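Local structure of acyl-coenzyme A oxidase 1 (Yarrowia lipolytica, 5Y9D) at residues A[495-500]-A[529-534]; A[249-254]-A[268-273]; A[66-71]-A[650-655]. The protein catalyses the FAD-dependent oxidation of acyl-CoAs by oxygen to (2E)-enoyl-CoAs and hydrogen peroxide, a step of peroxisomal fatty acid beta-oxidation. One frame throughout, in Å; residues are numbered along the deposited sequence.

Contact 1. Residues A[495-500]-A[529-534]; sequences IQYVGD and ASRNNI
V498 and R531 bring the two backbones closest, their CA atoms 4.8 Å apart. Segment 529-534 is a piece of helix 519-544. Segment 495-500 carries a short 3-10 turn at Y497 and V498, in the loop that follows helix 467-486. Within the loop, the amide of D500 bonds back to the carbonyl O of Y497.

That same oxygen is the target of R531. The arginine grips it side-on with two nitrogens, NE of R531 at 3.2 Å and NH2 of R531 at 3.0 Å from O of Y497. The oxygen lies nearly in the guanidinium plane, but NH2 comes to it from above the carbonyl plane. With the D500 amide, three N-H groups converge on one acceptor. R531 CG starts out anti to the backbone N (chi1 156°), and a bend at chi3 turns the head toward the loop. The backbone of D500 lies over one face of the guanidinium. Replacing R531 by an alanine takes away both side-chain donors, and the turn would probably be held less firmly to the helix, with O of Y497 keeping just the D500 amide of these three.

The Y497 ring points its hydroxyl at the helix, where OH of Y497 and OG of S530 share a hydrogen bond of 2.8 Å. The serine oxygen sits at the ring edge, in its plane. H568 of helix 558-581 also bonds this hydroxyl. Beside it, CG2 of V498 touches CD1 of I534 at 3.8 Å, the two side chains crossing at about a right angle. V498 also touches I485 of helix 467-486.

The arrangement is that of a 3-10 turn held against a helix by an arginine that bonds a main-chain carbonyl, here in the all-helical C-terminal part of the acyl-CoA oxidase fold.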
# COMPACT_ATOMS: atom_id res chain seq x y z
N ILE A 495 -4.61 10.51 -29.95
CA ILE A 495 -5.61 9.48 -30.21
C ILE A 495 -5.79 9.10 -31.67
O ILE A 495 -6.62 8.28 -31.98
CB ILE A 495 -6.98 9.83 -29.62
CG1 ILE A 495 -6.85 10.75 -28.40
CG2 ILE A 495 -7.70 8.56 -29.21
CD1 ILE A 495 -8.11 10.88 -27.59
N GLN A 496 -5.00 9.67 -32.56
CA GLN A 496 -5.17 9.45 -33.99
C GLN A 496 -5.03 7.99 -34.40
O GLN A 496 -5.72 7.52 -35.29
CB GLN A 496 -4.20 10.32 -34.78
CG GLN A 496 -4.50 11.80 -34.70
CD GLN A 496 -3.96 12.55 -35.89
OE1 GLN A 496 -2.82 13.00 -35.88
NE2 GLN A 496 -4.77 12.69 -36.92
N TYR A 497 -4.13 7.27 -33.74
CA TYR A 497 -3.78 5.91 -34.10
C TYR A 497 -4.98 5.00 -34.02
O TYR A 497 -5.00 3.94 -34.62
CB TYR A 497 -2.70 5.39 -33.17
CG TYR A 497 -3.19 5.10 -31.78
CD1 TYR A 497 -3.29 6.11 -30.85
CD2 TYR A 497 -3.57 3.83 -31.41
CE1 TYR A 497 -3.74 5.86 -29.58
CE2 TYR A 497 -4.02 3.57 -30.14
CZ TYR A 497 -4.10 4.59 -29.23
OH TYR A 497 -4.55 4.34 -27.97
N VAL A 498 -5.98 5.40 -33.26
CA VAL A 498 -7.17 4.59 -33.07
C VAL A 498 -7.84 4.36 -34.42
O VAL A 498 -8.48 3.34 -34.63
CB VAL A 498 -8.15 5.23 -32.07
CG1 VAL A 498 -9.42 4.40 -31.98
CG2 VAL A 498 -7.51 5.30 -30.70
N GLY A 499 -7.71 5.32 -35.32
CA GLY A 499 -8.17 5.20 -36.69
C GLY A 499 -7.55 4.13 -37.59
O GLY A 499 -8.24 3.55 -38.41
N ASP A 500 -6.24 3.91 -37.47
CA ASP A 500 -5.47 3.04 -38.37
C ASP A 500 -5.69 1.53 -38.25
O ASP A 500 -6.10 1.05 -37.21
CB ASP A 500 -3.99 3.35 -38.22
CG ASP A 500 -3.69 4.83 -38.27
OD1 ASP A 500 -4.28 5.53 -39.11
OD2 ASP A 500 -2.87 5.30 -37.46
N ALA A 529 -3.37 -3.20 -29.45
CA ALA A 529 -4.13 -3.69 -28.29
C ALA A 529 -5.09 -2.61 -27.81
O ALA A 529 -6.25 -2.87 -27.55
CB ALA A 529 -3.22 -4.15 -27.15
N SER A 530 -4.62 -1.38 -27.72
CA SER A 530 -5.49 -0.28 -27.30
C SER A 530 -6.63 -0.04 -28.30
O SER A 530 -7.79 -0.02 -27.92
CB SER A 530 -4.70 1.00 -27.07
OG SER A 530 -5.57 2.05 -26.64
N ARG A 531 -6.28 0.14 -29.57
CA ARG A 531 -7.29 0.48 -30.61
C ARG A 531 -8.44 -0.51 -30.66
O ARG A 531 -9.61 -0.13 -30.73
CB ARG A 531 -6.61 0.56 -31.99
CG ARG A 531 -7.50 0.35 -33.21
CD ARG A 531 -6.63 -0.09 -34.38
NE ARG A 531 -5.48 0.82 -34.47
CZ ARG A 531 -4.20 0.47 -34.56
NH1 ARG A 531 -3.82 -0.81 -34.64
NH2 ARG A 531 -3.28 1.43 -34.62
N ASN A 532 -8.09 -1.78 -30.62
CA ASN A 532 -9.07 -2.86 -30.68
C ASN A 532 -10.02 -2.86 -29.47
O ASN A 532 -11.22 -3.00 -29.64
CB ASN A 532 -8.35 -4.21 -30.79
CG ASN A 532 -7.70 -4.44 -32.14
OD1 ASN A 532 -7.69 -3.57 -33.04
ND2 ASN A 532 -7.13 -5.62 -32.29
N ASN A 533 -9.49 -2.73 -28.26
CA ASN A 533 -10.35 -2.55 -27.07
C ASN A 533 -11.25 -1.32 -27.20
O ASN A 533 -12.44 -1.41 -26.89
CB ASN A 533 -9.55 -2.45 -25.79
CG ASN A 533 -9.07 -3.80 -25.30
OD1 ASN A 533 -8.20 -4.44 -25.92
ND2 ASN A 533 -9.63 -4.25 -24.18
N ILE A 534 -10.69 -0.20 -27.65
CA ILE A 534 -11.51 1.00 -27.76
C ILE A 534 -12.59 0.80 -28.81
O ILE A 534 -13.74 1.16 -28.56
CB ILE A 534 -10.70 2.23 -28.19
CG1 ILE A 534 -9.76 2.67 -27.08
CG2 ILE A 534 -11.64 3.39 -28.53
CD1 ILE A 534 -8.51 3.34 -27.59

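Contact 2. Residues A[249-254]-A[268-273]; sequences VGVSIG and GWIQFT
W269 lays its indole over the backbone of G254 on strand 251-255, outermost within this chain in a small three-stranded antiparallel sheet of the middle domain. Its CB leaves the sheet on the face shared with S252 and Q271. Chi1 of 58° puts CG between the backbone N and the carbonyl carbon, which folds the indole over that strand. CG and CD1 lie above the carbonyl of G254, with CD1 of W269 3.5 Å from O of G254. Next, CD2 and CE2 come over the glycine N, and NE1 over its CA and C. CZ2 lies over the same N. CA of G254 sits 3.7 Å from the centroid of the five-membered ring, a CH-pi contact over the face. CE3 lies near O of S252, which CZ3 of W269 reaches at 3.6 Å, and CH2 approaches C of I253.

All five hydrogen bonds across these strands are main-chain. S252 and Q271 form a hydrogen-bonded pair, N of Q271 to O of S252 being 2.7 Å. G254 and W269 are paired likewise, and N of T273 bonds O of G250 at 2.8 Å. On the other face, I253 and I270 lie side by side, with CD1 of I253 3.8 Å from CG1 of I270. CG2 of V251 meets the edge of the F272 ring.

The indole also meets W205 of strand 204-207 and, edge-to-face, F670 of the second subunit. The Q271 amide bonds T203 instead. The face is thus mixed: W269 supplies the aromatic surface, and Q271 also packs on F670 of the second subunit.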
# COMPACT_ATOMS: atom_id res chain seq x y z
N VAL A 249 -20.26 34.88 11.55
CA VAL A 249 -21.61 34.45 11.91
C VAL A 249 -22.20 33.50 10.85
O VAL A 249 -22.12 33.77 9.64
CB VAL A 249 -22.53 35.66 12.17
CG1 VAL A 249 -22.88 36.37 10.85
CG2 VAL A 249 -23.79 35.21 12.91
N GLY A 250 -22.74 32.38 11.34
CA GLY A 250 -23.27 31.30 10.48
C GLY A 250 -22.25 30.30 9.95
O GLY A 250 -22.62 29.32 9.35
N VAL A 251 -20.97 30.55 10.15
CA VAL A 251 -19.91 29.66 9.70
C VAL A 251 -19.45 28.77 10.85
O VAL A 251 -18.97 29.26 11.89
CB VAL A 251 -18.70 30.50 9.23
CG1 VAL A 251 -17.55 29.61 8.77
CG2 VAL A 251 -19.13 31.44 8.12
N SER A 252 -19.57 27.45 10.64
CA SER A 252 -19.18 26.45 11.62
C SER A 252 -18.05 25.60 11.09
O SER A 252 -18.20 25.01 10.04
CB SER A 252 -20.35 25.52 11.88
OG SER A 252 -21.23 26.06 12.85
N ILE A 253 -16.96 25.49 11.84
CA ILE A 253 -15.75 24.72 11.44
C ILE A 253 -15.19 23.84 12.59
O ILE A 253 -15.18 24.22 13.76
CB ILE A 253 -14.61 25.66 11.01
CG1 ILE A 253 -15.08 26.62 9.90
CG2 ILE A 253 -13.35 24.90 10.62
CD1 ILE A 253 -14.35 26.57 8.61
N GLY A 254 -14.70 22.66 12.23
CA GLY A 254 -13.91 21.85 13.14
C GLY A 254 -12.86 21.09 12.39
O GLY A 254 -12.80 21.13 11.17
N GLY A 268 -10.31 20.49 7.63
CA GLY A 268 -11.44 20.79 8.46
C GLY A 268 -12.77 20.55 7.75
O GLY A 268 -12.84 20.37 6.53
N TRP A 269 -13.82 20.59 8.54
CA TRP A 269 -15.17 20.55 8.01
C TRP A 269 -15.81 21.93 8.24
O TRP A 269 -15.39 22.64 9.16
CB TRP A 269 -15.95 19.42 8.65
CG TRP A 269 -16.05 19.48 10.12
CD1 TRP A 269 -15.33 18.75 11.00
CD2 TRP A 269 -16.95 20.28 10.89
NE1 TRP A 269 -15.72 19.03 12.28
CE2 TRP A 269 -16.71 19.96 12.25
CE3 TRP A 269 -17.94 21.23 10.57
CZ2 TRP A 269 -17.41 20.60 13.33
CZ3 TRP A 269 -18.67 21.82 11.62
CH2 TRP A 269 -18.39 21.51 12.99
N ILE A 270 -16.76 22.29 7.37
CA ILE A 270 -17.37 23.60 7.32
C ILE A 270 -18.87 23.40 7.13
O ILE A 270 -19.30 22.66 6.24
CB ILE A 270 -16.94 24.43 6.10
CG1 ILE A 270 -15.45 24.31 5.81
CG2 ILE A 270 -17.29 25.91 6.31
CD1 ILE A 270 -15.03 25.19 4.64
N GLN A 271 -19.66 24.04 7.98
CA GLN A 271 -21.11 24.13 7.81
C GLN A 271 -21.47 25.62 7.69
O GLN A 271 -20.92 26.44 8.40
CB GLN A 271 -21.82 23.50 8.98
CG GLN A 271 -21.53 22.01 9.11
CD GLN A 271 -22.09 21.45 10.37
OE1 GLN A 271 -22.26 22.18 11.33
NE2 GLN A 271 -22.36 20.14 10.41
N PHE A 272 -22.34 25.93 6.74
CA PHE A 272 -22.90 27.28 6.59
C PHE A 272 -24.39 27.32 6.97
O PHE A 272 -25.17 26.49 6.51
CB PHE A 272 -22.73 27.73 5.13
CG PHE A 272 -21.30 27.74 4.64
CD1 PHE A 272 -20.42 28.74 5.02
CD2 PHE A 272 -20.86 26.79 3.74
CE1 PHE A 272 -19.10 28.78 4.54
CE2 PHE A 272 -19.56 26.81 3.25
CZ PHE A 272 -18.67 27.82 3.64
N THR A 273 -24.77 28.26 7.83
CA THR A 273 -26.18 28.53 8.17
C THR A 273 -26.56 29.99 7.83
O THR A 273 -26.22 30.89 8.59
CB THR A 273 -26.49 28.32 9.67
OG1 THR A 273 -26.33 26.95 10.03
CG2 THR A 273 -27.95 28.64 9.94

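Contact 3. Residues A[66-71]-A[650-655]; sequences SSIERD and SDFFIN
F652 turns the face of its ring to E69. CA of E69 stands 3.9 Å from the ring centroid, only 6° off the normal, so this is a CH-pi contact almost straight over the centre. F652 CG is anti to its backbone N (chi1 177°), and this carries the ring out to the end of helix 55-70. The I68 side chain crosses F652 at about a right angle, with CG2 of I68 4.1 Å from CE1 of F652.

F653 is used differently. One of its faces is covered by CD1 of F652. Its edge is turned to the glutamate, with OE2 of E69 lying in the ring plane 3.7 Å from CE2 of F653. The E69 and F653 side chains cross at about a right angle. The carboxylate and ring planes are 56° apart. CZ of F653 also touches CB of I68.

Here the last turn of helix 55-70 meets the N-cap of the short helix 651-654. S650 is that N-cap, and its OG accepts a weak capping bond from N of F652. The same hydroxyl donates to OE2 of E69 at 2.6 Å, meeting the carboxylate from above its plane. On its way there, CG of E69 touches CB of F652 at 3.7 Å. A water donates to OE2 of E69 and accepts from N of S650, 2.9 Å away.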
# COMPACT_ATOMS: atom_id res chain seq x y z
N SER A 66 18.73 23.54 -3.88
CA SER A 66 19.61 24.08 -2.83
C SER A 66 18.88 25.04 -1.91
O SER A 66 19.22 25.16 -0.74
CB SER A 66 20.83 24.80 -3.38
OG SER A 66 20.93 24.61 -4.75
N SER A 67 17.90 25.77 -2.43
CA SER A 67 17.12 26.61 -1.54
C SER A 67 16.41 25.74 -0.57
O SER A 67 16.48 25.98 0.63
CB SER A 67 16.13 27.48 -2.26
OG SER A 67 16.86 28.38 -3.06
N ILE A 68 15.74 24.70 -1.05
CA ILE A 68 15.02 23.81 -0.14
C ILE A 68 15.93 23.10 0.85
O ILE A 68 15.60 23.04 2.01
CB ILE A 68 14.11 22.83 -0.89
CG1 ILE A 68 13.07 23.59 -1.72
CG2 ILE A 68 13.34 21.96 0.10
CD1 ILE A 68 12.58 22.81 -2.92
N GLU A 69 17.09 22.61 0.40
CA GLU A 69 18.09 21.92 1.24
C GLU A 69 18.66 22.72 2.39
O GLU A 69 19.01 22.18 3.44
CB GLU A 69 19.34 21.61 0.40
CG GLU A 69 19.31 20.35 -0.41
CD GLU A 69 20.39 20.29 -1.49
OE1 GLU A 69 21.35 21.10 -1.43
OE2 GLU A 69 20.27 19.43 -2.41
N ARG A 70 18.84 23.99 2.17
CA ARG A 70 19.68 24.76 3.06
C ARG A 70 18.87 25.54 4.10
O ARG A 70 19.39 25.84 5.18
CB ARG A 70 20.53 25.73 2.24
CG ARG A 70 21.58 25.06 1.37
CD ARG A 70 22.19 26.06 0.39
NE ARG A 70 23.37 25.55 -0.30
CZ ARG A 70 24.16 26.28 -1.08
NH1 ARG A 70 23.92 27.60 -1.27
NH2 ARG A 70 25.22 25.71 -1.68
N ASP A 71 17.63 25.86 3.76
CA ASP A 71 16.74 26.62 4.61
C ASP A 71 16.41 25.82 5.86
O ASP A 71 15.71 24.81 5.78
CB ASP A 71 15.45 26.96 3.86
CG ASP A 71 14.61 28.05 4.55
OD1 ASP A 71 14.78 28.23 5.78
OD2 ASP A 71 13.80 28.72 3.84
N SER A 650 20.32 15.07 -3.90
CA SER A 650 21.25 15.14 -2.79
C SER A 650 20.71 14.26 -1.66
O SER A 650 19.61 13.74 -1.77
CB SER A 650 21.38 16.56 -2.31
OG SER A 650 20.26 16.96 -1.53
N ASP A 651 21.48 14.10 -0.59
CA ASP A 651 21.06 13.25 0.52
C ASP A 651 19.89 13.85 1.29
O ASP A 651 19.10 13.12 1.93
CB ASP A 651 22.22 12.91 1.47
CG ASP A 651 23.16 11.82 0.89
OD1 ASP A 651 22.81 11.12 -0.08
OD2 ASP A 651 24.26 11.66 1.43
N PHE A 652 19.73 15.15 1.21
CA PHE A 652 18.60 15.77 1.83
C PHE A 652 17.29 15.22 1.22
O PHE A 652 16.35 14.91 1.96
CB PHE A 652 18.70 17.30 1.63
CG PHE A 652 17.53 18.06 2.18
CD1 PHE A 652 16.34 18.15 1.47
CD2 PHE A 652 17.60 18.67 3.43
CE1 PHE A 652 15.26 18.85 1.98
CE2 PHE A 652 16.52 19.37 3.94
CZ PHE A 652 15.36 19.47 3.21
N PHE A 653 17.20 15.15 -0.11
CA PHE A 653 15.97 14.66 -0.77
C PHE A 653 15.85 13.14 -0.70
O PHE A 653 14.75 12.61 -0.81
CB PHE A 653 15.82 15.16 -2.20
CG PHE A 653 15.66 16.65 -2.29
CD1 PHE A 653 14.42 17.23 -2.20
CD2 PHE A 653 16.77 17.47 -2.43
CE1 PHE A 653 14.26 18.60 -2.26
CE2 PHE A 653 16.63 18.84 -2.50
CZ PHE A 653 15.37 19.41 -2.40
N ILE A 654 16.96 12.45 -0.49
CA ILE A 654 16.88 11.04 -0.16
C ILE A 654 16.11 10.90 1.14
O ILE A 654 15.08 10.23 1.21
CB ILE A 654 18.28 10.40 -0.06
CG1 ILE A 654 18.92 10.32 -1.45
CG2 ILE A 654 18.21 9.01 0.54
CD1 ILE A 654 18.07 9.62 -2.50
N ASN A 655 16.63 11.59 2.15
CA ASN A 655 16.14 11.56 3.51
C ASN A 655 16.03 10.12 4.06
O ASN A 655 15.04 9.75 4.71
CB ASN A 655 14.84 12.34 3.61
CG ASN A 655 14.53 12.74 5.02
OD1 ASN A 655 13.38 12.99 5.38
ND2 ASN A 655 15.56 12.79 5.83
O HOH W 1 19.44 17.66 -4.93

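Overall arrangement
The three contacts are far apart and share no helix or strand. Centres of contacts 1 and 2 are about 49 Å apart, those of contacts 1 and 3 about 44 Å, and those of contacts 2 and 3 about 39 Å. Contact 3 joins segments 579 residues apart in the chain, and so brings the N-terminal and C-terminal family regions together. Contacts 2 and 1 both fall between its segments, in that order along the chain. Contact 2 belongs to the beta-rich middle domain. It lies near the FAD, about 9 Å from the I270 side chain, and touches the second subunit. Contacts 1 and 3 lie on opposite sides of the chain's centre, away from the annotated sites.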